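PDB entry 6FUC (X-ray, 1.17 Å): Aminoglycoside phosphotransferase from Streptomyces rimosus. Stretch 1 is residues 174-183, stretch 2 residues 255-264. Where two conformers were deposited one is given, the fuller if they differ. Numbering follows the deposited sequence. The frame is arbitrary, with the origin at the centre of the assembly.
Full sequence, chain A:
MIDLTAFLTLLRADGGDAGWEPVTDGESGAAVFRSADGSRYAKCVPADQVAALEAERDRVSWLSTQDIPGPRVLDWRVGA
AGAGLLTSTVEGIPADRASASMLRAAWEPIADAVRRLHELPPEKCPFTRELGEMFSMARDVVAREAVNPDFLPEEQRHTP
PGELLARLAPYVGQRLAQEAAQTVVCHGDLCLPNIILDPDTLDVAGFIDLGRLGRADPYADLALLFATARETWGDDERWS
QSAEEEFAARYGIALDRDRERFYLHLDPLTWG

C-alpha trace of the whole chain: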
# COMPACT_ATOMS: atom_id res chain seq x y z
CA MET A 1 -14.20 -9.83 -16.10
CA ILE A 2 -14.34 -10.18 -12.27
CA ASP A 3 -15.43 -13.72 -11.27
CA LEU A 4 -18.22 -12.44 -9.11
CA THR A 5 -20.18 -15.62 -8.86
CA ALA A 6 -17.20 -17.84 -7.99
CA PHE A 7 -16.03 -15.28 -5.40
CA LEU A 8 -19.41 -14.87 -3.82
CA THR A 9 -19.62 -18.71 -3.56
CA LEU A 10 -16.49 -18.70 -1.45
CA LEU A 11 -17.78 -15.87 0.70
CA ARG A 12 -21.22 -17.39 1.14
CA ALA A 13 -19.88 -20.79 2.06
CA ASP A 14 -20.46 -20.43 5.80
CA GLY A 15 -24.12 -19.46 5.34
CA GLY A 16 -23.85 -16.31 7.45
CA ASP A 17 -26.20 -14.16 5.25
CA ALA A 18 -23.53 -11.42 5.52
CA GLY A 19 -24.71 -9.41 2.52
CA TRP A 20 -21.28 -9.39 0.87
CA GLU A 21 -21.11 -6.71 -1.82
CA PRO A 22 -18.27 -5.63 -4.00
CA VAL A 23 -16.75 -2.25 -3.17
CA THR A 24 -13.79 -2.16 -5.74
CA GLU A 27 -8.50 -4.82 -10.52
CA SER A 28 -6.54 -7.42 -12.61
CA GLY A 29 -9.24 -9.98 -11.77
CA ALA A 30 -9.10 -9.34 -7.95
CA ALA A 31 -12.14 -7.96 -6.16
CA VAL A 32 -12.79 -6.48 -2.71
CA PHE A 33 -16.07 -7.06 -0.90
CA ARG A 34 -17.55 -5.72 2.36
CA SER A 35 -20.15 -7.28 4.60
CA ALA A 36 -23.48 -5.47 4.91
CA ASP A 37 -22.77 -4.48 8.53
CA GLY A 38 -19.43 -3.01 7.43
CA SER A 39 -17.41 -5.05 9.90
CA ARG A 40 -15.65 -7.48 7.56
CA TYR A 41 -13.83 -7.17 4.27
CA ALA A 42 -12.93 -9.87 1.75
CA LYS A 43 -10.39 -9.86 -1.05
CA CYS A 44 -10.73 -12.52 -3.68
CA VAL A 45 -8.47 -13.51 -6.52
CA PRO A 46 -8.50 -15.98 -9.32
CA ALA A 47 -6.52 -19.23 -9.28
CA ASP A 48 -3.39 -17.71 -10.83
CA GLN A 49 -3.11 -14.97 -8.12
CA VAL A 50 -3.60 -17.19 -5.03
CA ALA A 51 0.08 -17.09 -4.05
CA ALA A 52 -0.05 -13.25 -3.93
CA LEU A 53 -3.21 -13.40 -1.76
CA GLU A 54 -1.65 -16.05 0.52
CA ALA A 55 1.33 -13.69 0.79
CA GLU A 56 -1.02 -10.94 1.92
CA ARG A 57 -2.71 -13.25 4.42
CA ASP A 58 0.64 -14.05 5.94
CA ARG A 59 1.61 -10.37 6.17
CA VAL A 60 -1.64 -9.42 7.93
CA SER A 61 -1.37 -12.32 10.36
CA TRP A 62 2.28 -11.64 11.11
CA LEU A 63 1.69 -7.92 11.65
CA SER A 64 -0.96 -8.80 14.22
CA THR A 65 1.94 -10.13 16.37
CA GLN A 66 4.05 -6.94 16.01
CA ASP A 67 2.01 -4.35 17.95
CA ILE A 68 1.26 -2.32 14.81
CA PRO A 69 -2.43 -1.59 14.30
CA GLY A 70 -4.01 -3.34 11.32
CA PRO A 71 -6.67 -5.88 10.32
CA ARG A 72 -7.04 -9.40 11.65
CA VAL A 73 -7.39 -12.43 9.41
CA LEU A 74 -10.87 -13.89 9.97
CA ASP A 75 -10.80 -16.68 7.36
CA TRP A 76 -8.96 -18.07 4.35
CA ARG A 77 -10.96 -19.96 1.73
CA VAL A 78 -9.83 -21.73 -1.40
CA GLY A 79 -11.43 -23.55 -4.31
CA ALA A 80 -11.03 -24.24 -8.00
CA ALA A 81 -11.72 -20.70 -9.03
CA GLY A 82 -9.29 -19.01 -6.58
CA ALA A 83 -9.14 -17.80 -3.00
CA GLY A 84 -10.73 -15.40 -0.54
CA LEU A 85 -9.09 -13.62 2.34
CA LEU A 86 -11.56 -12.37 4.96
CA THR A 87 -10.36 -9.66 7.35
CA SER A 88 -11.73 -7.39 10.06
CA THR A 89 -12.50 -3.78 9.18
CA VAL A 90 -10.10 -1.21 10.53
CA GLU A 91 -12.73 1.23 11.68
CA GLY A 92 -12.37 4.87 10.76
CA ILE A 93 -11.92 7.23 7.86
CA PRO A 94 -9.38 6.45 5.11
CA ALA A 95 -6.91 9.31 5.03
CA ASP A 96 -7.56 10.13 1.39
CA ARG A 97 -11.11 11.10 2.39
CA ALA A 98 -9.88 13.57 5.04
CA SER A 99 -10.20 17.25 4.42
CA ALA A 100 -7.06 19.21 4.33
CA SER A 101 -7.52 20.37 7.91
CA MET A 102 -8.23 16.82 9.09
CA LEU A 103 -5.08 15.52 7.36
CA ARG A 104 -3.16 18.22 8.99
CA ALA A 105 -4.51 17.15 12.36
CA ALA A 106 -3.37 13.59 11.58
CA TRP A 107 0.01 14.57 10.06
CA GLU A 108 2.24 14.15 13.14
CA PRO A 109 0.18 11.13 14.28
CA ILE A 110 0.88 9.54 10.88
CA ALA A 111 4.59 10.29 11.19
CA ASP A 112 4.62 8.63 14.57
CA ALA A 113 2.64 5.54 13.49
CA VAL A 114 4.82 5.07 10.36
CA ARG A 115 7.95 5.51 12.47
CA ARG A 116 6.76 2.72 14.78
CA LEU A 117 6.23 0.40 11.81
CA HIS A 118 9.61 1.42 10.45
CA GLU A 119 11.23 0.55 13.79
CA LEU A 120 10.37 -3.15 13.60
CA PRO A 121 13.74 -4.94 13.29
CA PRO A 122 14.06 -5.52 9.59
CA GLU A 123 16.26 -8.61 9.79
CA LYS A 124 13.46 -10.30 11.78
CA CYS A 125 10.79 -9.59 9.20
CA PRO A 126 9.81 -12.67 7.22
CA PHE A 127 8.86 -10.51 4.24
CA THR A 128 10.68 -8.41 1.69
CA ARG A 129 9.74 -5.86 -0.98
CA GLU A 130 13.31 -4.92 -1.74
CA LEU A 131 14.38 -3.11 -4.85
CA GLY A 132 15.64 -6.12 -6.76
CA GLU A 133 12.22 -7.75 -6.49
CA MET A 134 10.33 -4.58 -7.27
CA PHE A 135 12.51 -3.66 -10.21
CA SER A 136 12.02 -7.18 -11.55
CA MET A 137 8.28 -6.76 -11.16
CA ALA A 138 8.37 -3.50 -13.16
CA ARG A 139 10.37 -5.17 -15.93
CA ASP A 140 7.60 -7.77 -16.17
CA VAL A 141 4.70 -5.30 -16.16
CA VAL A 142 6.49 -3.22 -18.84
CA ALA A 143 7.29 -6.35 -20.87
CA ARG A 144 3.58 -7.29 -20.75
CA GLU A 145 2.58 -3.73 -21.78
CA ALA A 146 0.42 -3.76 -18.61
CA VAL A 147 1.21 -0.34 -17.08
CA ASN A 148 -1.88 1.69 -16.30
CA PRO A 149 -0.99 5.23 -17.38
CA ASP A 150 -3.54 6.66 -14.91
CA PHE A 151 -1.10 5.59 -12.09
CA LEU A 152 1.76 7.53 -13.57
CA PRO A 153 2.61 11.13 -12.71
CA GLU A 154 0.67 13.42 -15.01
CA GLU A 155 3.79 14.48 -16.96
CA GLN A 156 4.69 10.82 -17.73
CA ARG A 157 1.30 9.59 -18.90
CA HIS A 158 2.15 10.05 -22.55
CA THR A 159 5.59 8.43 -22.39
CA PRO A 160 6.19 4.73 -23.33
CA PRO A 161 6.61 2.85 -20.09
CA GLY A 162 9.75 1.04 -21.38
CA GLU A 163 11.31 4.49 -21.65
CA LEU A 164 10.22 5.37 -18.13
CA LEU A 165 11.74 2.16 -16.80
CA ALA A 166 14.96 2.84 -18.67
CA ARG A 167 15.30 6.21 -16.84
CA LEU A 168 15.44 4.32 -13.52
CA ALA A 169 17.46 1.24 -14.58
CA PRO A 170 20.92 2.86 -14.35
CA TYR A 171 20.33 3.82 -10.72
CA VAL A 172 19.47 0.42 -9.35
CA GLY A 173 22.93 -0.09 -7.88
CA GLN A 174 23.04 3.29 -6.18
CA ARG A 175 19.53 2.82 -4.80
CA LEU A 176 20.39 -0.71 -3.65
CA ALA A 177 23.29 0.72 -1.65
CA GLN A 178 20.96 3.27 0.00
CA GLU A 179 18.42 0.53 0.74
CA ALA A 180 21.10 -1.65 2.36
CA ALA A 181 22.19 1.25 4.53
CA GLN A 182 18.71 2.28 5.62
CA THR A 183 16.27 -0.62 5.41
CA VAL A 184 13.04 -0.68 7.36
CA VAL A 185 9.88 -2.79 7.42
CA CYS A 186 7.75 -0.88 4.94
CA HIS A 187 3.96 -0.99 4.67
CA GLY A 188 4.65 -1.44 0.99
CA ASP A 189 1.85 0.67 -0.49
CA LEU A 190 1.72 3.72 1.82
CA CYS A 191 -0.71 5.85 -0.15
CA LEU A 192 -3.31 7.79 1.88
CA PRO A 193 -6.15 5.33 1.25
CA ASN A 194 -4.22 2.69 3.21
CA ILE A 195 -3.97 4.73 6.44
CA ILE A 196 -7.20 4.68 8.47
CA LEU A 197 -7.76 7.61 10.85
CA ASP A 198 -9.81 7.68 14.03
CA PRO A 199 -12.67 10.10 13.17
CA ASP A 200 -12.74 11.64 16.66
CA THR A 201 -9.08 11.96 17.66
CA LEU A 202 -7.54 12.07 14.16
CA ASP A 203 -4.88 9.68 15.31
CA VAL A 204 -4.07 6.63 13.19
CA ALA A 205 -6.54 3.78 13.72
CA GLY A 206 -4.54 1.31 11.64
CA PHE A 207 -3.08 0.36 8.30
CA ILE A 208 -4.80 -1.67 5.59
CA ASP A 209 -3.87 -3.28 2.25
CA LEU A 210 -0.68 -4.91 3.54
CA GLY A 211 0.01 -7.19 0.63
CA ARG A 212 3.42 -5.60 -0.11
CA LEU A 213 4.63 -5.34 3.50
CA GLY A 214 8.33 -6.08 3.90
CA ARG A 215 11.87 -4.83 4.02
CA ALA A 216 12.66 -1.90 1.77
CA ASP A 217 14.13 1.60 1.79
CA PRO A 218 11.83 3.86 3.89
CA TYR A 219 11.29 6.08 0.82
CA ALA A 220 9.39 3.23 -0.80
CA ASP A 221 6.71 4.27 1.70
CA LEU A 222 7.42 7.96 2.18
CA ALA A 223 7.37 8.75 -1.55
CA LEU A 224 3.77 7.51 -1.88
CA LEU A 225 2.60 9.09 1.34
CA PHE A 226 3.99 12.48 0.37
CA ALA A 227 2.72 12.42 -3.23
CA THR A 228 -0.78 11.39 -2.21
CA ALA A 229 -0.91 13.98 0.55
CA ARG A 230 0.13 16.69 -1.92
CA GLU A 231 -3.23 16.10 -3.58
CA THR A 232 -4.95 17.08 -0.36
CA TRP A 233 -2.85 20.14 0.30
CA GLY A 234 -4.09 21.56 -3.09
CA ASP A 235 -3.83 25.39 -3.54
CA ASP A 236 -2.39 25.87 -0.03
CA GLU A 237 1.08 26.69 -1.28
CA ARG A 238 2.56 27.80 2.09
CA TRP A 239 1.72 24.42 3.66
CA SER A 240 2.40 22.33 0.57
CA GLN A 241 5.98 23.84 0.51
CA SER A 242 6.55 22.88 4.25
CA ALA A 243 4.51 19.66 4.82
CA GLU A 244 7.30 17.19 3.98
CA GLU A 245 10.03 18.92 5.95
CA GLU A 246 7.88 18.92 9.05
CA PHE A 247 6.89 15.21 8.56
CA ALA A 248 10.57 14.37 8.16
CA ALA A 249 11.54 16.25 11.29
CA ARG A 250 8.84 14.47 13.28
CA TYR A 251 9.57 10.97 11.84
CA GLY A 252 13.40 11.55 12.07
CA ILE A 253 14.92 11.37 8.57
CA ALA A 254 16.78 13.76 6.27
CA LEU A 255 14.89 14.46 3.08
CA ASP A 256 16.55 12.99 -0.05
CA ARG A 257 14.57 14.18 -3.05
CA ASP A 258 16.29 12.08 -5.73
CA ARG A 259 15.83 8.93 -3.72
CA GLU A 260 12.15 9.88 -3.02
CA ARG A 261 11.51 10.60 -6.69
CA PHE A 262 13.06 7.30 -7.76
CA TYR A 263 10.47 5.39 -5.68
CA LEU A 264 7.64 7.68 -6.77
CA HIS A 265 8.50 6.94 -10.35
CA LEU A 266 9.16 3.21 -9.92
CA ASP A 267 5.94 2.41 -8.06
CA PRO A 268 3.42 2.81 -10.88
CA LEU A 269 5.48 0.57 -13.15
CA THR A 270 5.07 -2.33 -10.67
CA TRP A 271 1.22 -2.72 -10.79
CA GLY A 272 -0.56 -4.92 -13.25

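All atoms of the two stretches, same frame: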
# COMPACT_ATOMS: atom_id res chain seq x y z
N GLN A 174 22.97 2.22 -7.18
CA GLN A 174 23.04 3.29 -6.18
C GLN A 174 21.90 3.15 -5.19
O GLN A 174 22.10 3.34 -3.98
CB GLN A 174 22.97 4.65 -6.93
CG GLN A 174 23.27 5.85 -6.13
CD GLN A 174 23.34 7.05 -7.05
OE1 GLN A 174 24.39 7.36 -7.66
NE2 GLN A 174 22.23 7.74 -7.19
N ARG A 175 20.70 2.91 -5.69
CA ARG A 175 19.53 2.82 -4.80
C ARG A 175 19.62 1.55 -3.94
O ARG A 175 19.20 1.58 -2.77
CB ARG A 175 18.27 2.90 -5.62
CG ARG A 175 18.11 4.20 -6.37
CD ARG A 175 17.75 5.39 -5.50
NE ARG A 175 17.87 6.62 -6.40
CZ ARG A 175 18.91 7.37 -6.46
NH1 ARG A 175 19.90 7.19 -5.61
NH2 ARG A 175 18.93 8.31 -7.39
N LEU A 176 20.17 0.46 -4.46
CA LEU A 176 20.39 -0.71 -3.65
C LEU A 176 21.34 -0.42 -2.48
O LEU A 176 21.16 -0.92 -1.38
CB LEU A 176 20.95 -1.88 -4.45
CG LEU A 176 19.92 -2.62 -5.29
CD1 LEU A 176 20.64 -3.45 -6.40
CD2 LEU A 176 19.03 -3.54 -4.50
N ALA A 177 22.38 0.38 -2.72
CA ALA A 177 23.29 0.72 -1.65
C ALA A 177 22.58 1.53 -0.57
O ALA A 177 22.81 1.31 0.64
CB ALA A 177 24.49 1.44 -2.20
N GLN A 178 21.73 2.47 -1.01
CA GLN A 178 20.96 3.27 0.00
C GLN A 178 20.01 2.39 0.79
O GLN A 178 19.83 2.57 1.99
CB GLN A 178 20.26 4.42 -0.70
CG GLN A 178 21.24 5.45 -1.24
CD GLN A 178 20.56 6.47 -2.10
OE1 GLN A 178 19.79 6.13 -2.98
NE2 GLN A 178 20.90 7.70 -1.91
N GLU A 179 19.34 1.47 0.10
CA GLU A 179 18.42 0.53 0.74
C GLU A 179 19.19 -0.31 1.76
O GLU A 179 18.70 -0.47 2.87
CB GLU A 179 17.82 -0.40 -0.33
CG GLU A 179 16.97 -1.53 0.25
CD GLU A 179 16.57 -2.51 -0.86
OE1 GLU A 179 17.40 -3.32 -1.29
OE2 GLU A 179 15.45 -2.45 -1.29
N ALA A 180 20.35 -0.82 1.41
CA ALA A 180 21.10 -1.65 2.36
C ALA A 180 21.47 -0.85 3.61
O ALA A 180 21.41 -1.39 4.72
CB ALA A 180 22.37 -2.19 1.71
N ALA A 181 21.82 0.42 3.43
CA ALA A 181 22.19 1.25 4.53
C ALA A 181 21.03 1.67 5.41
O ALA A 181 21.24 1.87 6.62
CB ALA A 181 22.88 2.48 3.98
N GLN A 182 19.85 1.77 4.86
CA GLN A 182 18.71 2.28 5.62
C GLN A 182 17.55 1.38 5.07
O GLN A 182 16.95 1.64 4.06
CB GLN A 182 18.38 3.74 5.31
CG GLN A 182 19.47 4.80 5.64
CD GLN A 182 19.40 6.18 4.92
OE1 GLN A 182 18.51 6.52 4.28
NE2 GLN A 182 20.46 6.95 5.08
N THR A 183 17.45 0.21 5.61
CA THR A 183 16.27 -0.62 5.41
C THR A 183 15.36 -0.57 6.63
O THR A 183 15.83 -0.54 7.77
CB THR A 183 16.73 -2.10 5.17
OG1 THR A 183 17.36 -2.22 3.92
CG2 THR A 183 15.62 -3.15 5.23
N LEU A 255 15.51 14.59 4.43
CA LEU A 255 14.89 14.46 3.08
C LEU A 255 15.98 14.21 2.04
O LEU A 255 17.02 14.83 2.06
CB LEU A 255 14.11 15.71 2.68
CG LEU A 255 12.89 15.93 3.56
CD1 LEU A 255 12.49 17.39 3.47
CD2 LEU A 255 11.77 14.98 3.17
N ASP A 256 15.71 13.34 1.09
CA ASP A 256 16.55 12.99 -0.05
C ASP A 256 15.67 12.97 -1.30
O ASP A 256 14.99 11.98 -1.59
CB ASP A 256 17.27 11.65 0.20
CG ASP A 256 18.20 11.26 -0.92
OD1 ASP A 256 18.09 11.73 -2.06
OD2 ASP A 256 19.00 10.35 -0.65
N ARG A 257 15.56 14.08 -2.00
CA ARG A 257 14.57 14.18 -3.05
C ARG A 257 14.83 13.24 -4.23
O ARG A 257 13.86 12.79 -4.77
CB ARG A 257 14.41 15.64 -3.48
CG ARG A 257 13.86 16.53 -2.35
CD ARG A 257 12.69 16.07 -1.55
NE ARG A 257 12.02 17.12 -0.84
CZ ARG A 257 10.77 17.06 -0.39
NH1 ARG A 257 9.99 15.94 -0.51
NH2 ARG A 257 10.28 18.14 0.24
N ASP A 258 16.06 12.99 -4.64
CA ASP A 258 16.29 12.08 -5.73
C ASP A 258 15.87 10.67 -5.37
O ASP A 258 15.34 9.95 -6.18
CB ASP A 258 17.78 12.09 -6.17
CG ASP A 258 18.23 13.38 -6.75
OD1 ASP A 258 17.41 14.26 -7.11
OD2 ASP A 258 19.46 13.53 -6.84
N ARG A 259 16.20 10.25 -4.16
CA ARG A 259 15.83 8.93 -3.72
C ARG A 259 14.26 8.82 -3.66
O ARG A 259 13.68 7.86 -4.07
CB ARG A 259 16.49 8.68 -2.38
CG ARG A 259 15.97 7.29 -2.00
CD ARG A 259 16.92 6.55 -1.11
NE ARG A 259 17.51 7.49 -0.16
CZ ARG A 259 17.86 7.21 1.08
NH1 ARG A 259 18.43 8.17 1.79
NH2 ARG A 259 17.64 6.02 1.62
N GLU A 260 13.60 9.84 -3.08
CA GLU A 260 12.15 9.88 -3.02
C GLU A 260 11.53 9.75 -4.42
O GLU A 260 10.60 8.99 -4.65
CB GLU A 260 11.71 11.14 -2.33
CG GLU A 260 10.20 11.30 -2.18
CD GLU A 260 9.75 12.66 -1.73
OE1 GLU A 260 10.56 13.46 -1.21
OE2 GLU A 260 8.56 13.00 -1.87
N ARG A 261 12.05 10.58 -5.33
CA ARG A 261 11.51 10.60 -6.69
C ARG A 261 11.69 9.27 -7.41
O ARG A 261 10.86 8.87 -8.21
CB ARG A 261 12.13 11.79 -7.45
CG ARG A 261 11.40 13.12 -7.33
CD ARG A 261 12.05 14.18 -8.23
NE ARG A 261 12.10 13.69 -9.62
CZ ARG A 261 13.20 13.31 -10.26
NH1 ARG A 261 14.39 13.36 -9.66
NH2 ARG A 261 13.11 12.88 -11.52
N PHE A 262 12.83 8.60 -7.16
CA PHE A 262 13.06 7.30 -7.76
C PHE A 262 11.90 6.37 -7.37
O PHE A 262 11.36 5.67 -8.23
CB PHE A 262 14.40 6.75 -7.27
CG PHE A 262 14.74 5.37 -7.73
CD1 PHE A 262 15.36 5.12 -8.92
CD2 PHE A 262 14.36 4.28 -6.97
CE1 PHE A 262 15.64 3.82 -9.34
CE2 PHE A 262 14.62 2.99 -7.39
CZ PHE A 262 15.28 2.77 -8.56
N TYR A 263 11.57 6.29 -6.08
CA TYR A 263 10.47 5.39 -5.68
C TYR A 263 9.11 5.86 -6.17
O TYR A 263 8.27 5.02 -6.51
CB TYR A 263 10.50 5.18 -4.14
CG TYR A 263 11.63 4.27 -3.76
CD1 TYR A 263 11.53 2.89 -3.99
CD2 TYR A 263 12.83 4.75 -3.24
CE1 TYR A 263 12.60 2.04 -3.73
CE2 TYR A 263 13.88 3.89 -2.96
CZ TYR A 263 13.80 2.56 -3.21
OH TYR A 263 14.80 1.68 -2.99
N LEU A 264 8.88 7.17 -6.20
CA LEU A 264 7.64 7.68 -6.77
C LEU A 264 7.44 7.21 -8.19
O LEU A 264 6.36 6.85 -8.58
CB LEU A 264 7.62 9.21 -6.71
CG LEU A 264 6.30 9.81 -7.16
CD1 LEU A 264 5.11 9.40 -6.25
CD2 LEU A 264 6.45 11.31 -7.22
O HOH W 1 16.92 2.99 -2.17
O HOH W 2 19.97 10.14 -3.62
O HOH W 3 13.77 -0.40 -1.45

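Two arginines, one from each helix, form the heart of this contact, and each is accommodated without a salt bridge across the interface. The helices 174-181 and 257-264 cross steeply, their directions 106° apart and their axes no closer than 11.5 Å, so long side chains must fill the gap. Arg 175 shows how an arginine can serve as both hydrocarbon and cation. Its CG lies 3.6 Å from the centroid of the Phe 262 ring, almost exactly on the ring normal, a CH-pi contact, while its NH1 donates to Gln 178 OE1 (2.8 Å), one helical turn along the same helix.

The CA-to-CB bond of Arg 259 points sideways, but the end of the side chain comes nearer the first stretch. Its NH2 and NH1 both donate to Gln 182 OE1, at 2.8 and 3.0 Å, just beyond the end of the first helix. Asp 256 holds this arginine from behind the N-terminus of its own helix: OD1 accepts from Arg 259 N (3.2 Å), capping the helix, and OD2 forms a salt bridge with Arg 259 NE (3.3 Å).

Water completes the seam. One molecule donates to Arg 175 O and accepts from Tyr 263 OH; another accepts from Gln 178 NE2 and donates to Asp 256 OD1, linking polar groups across the remaining space.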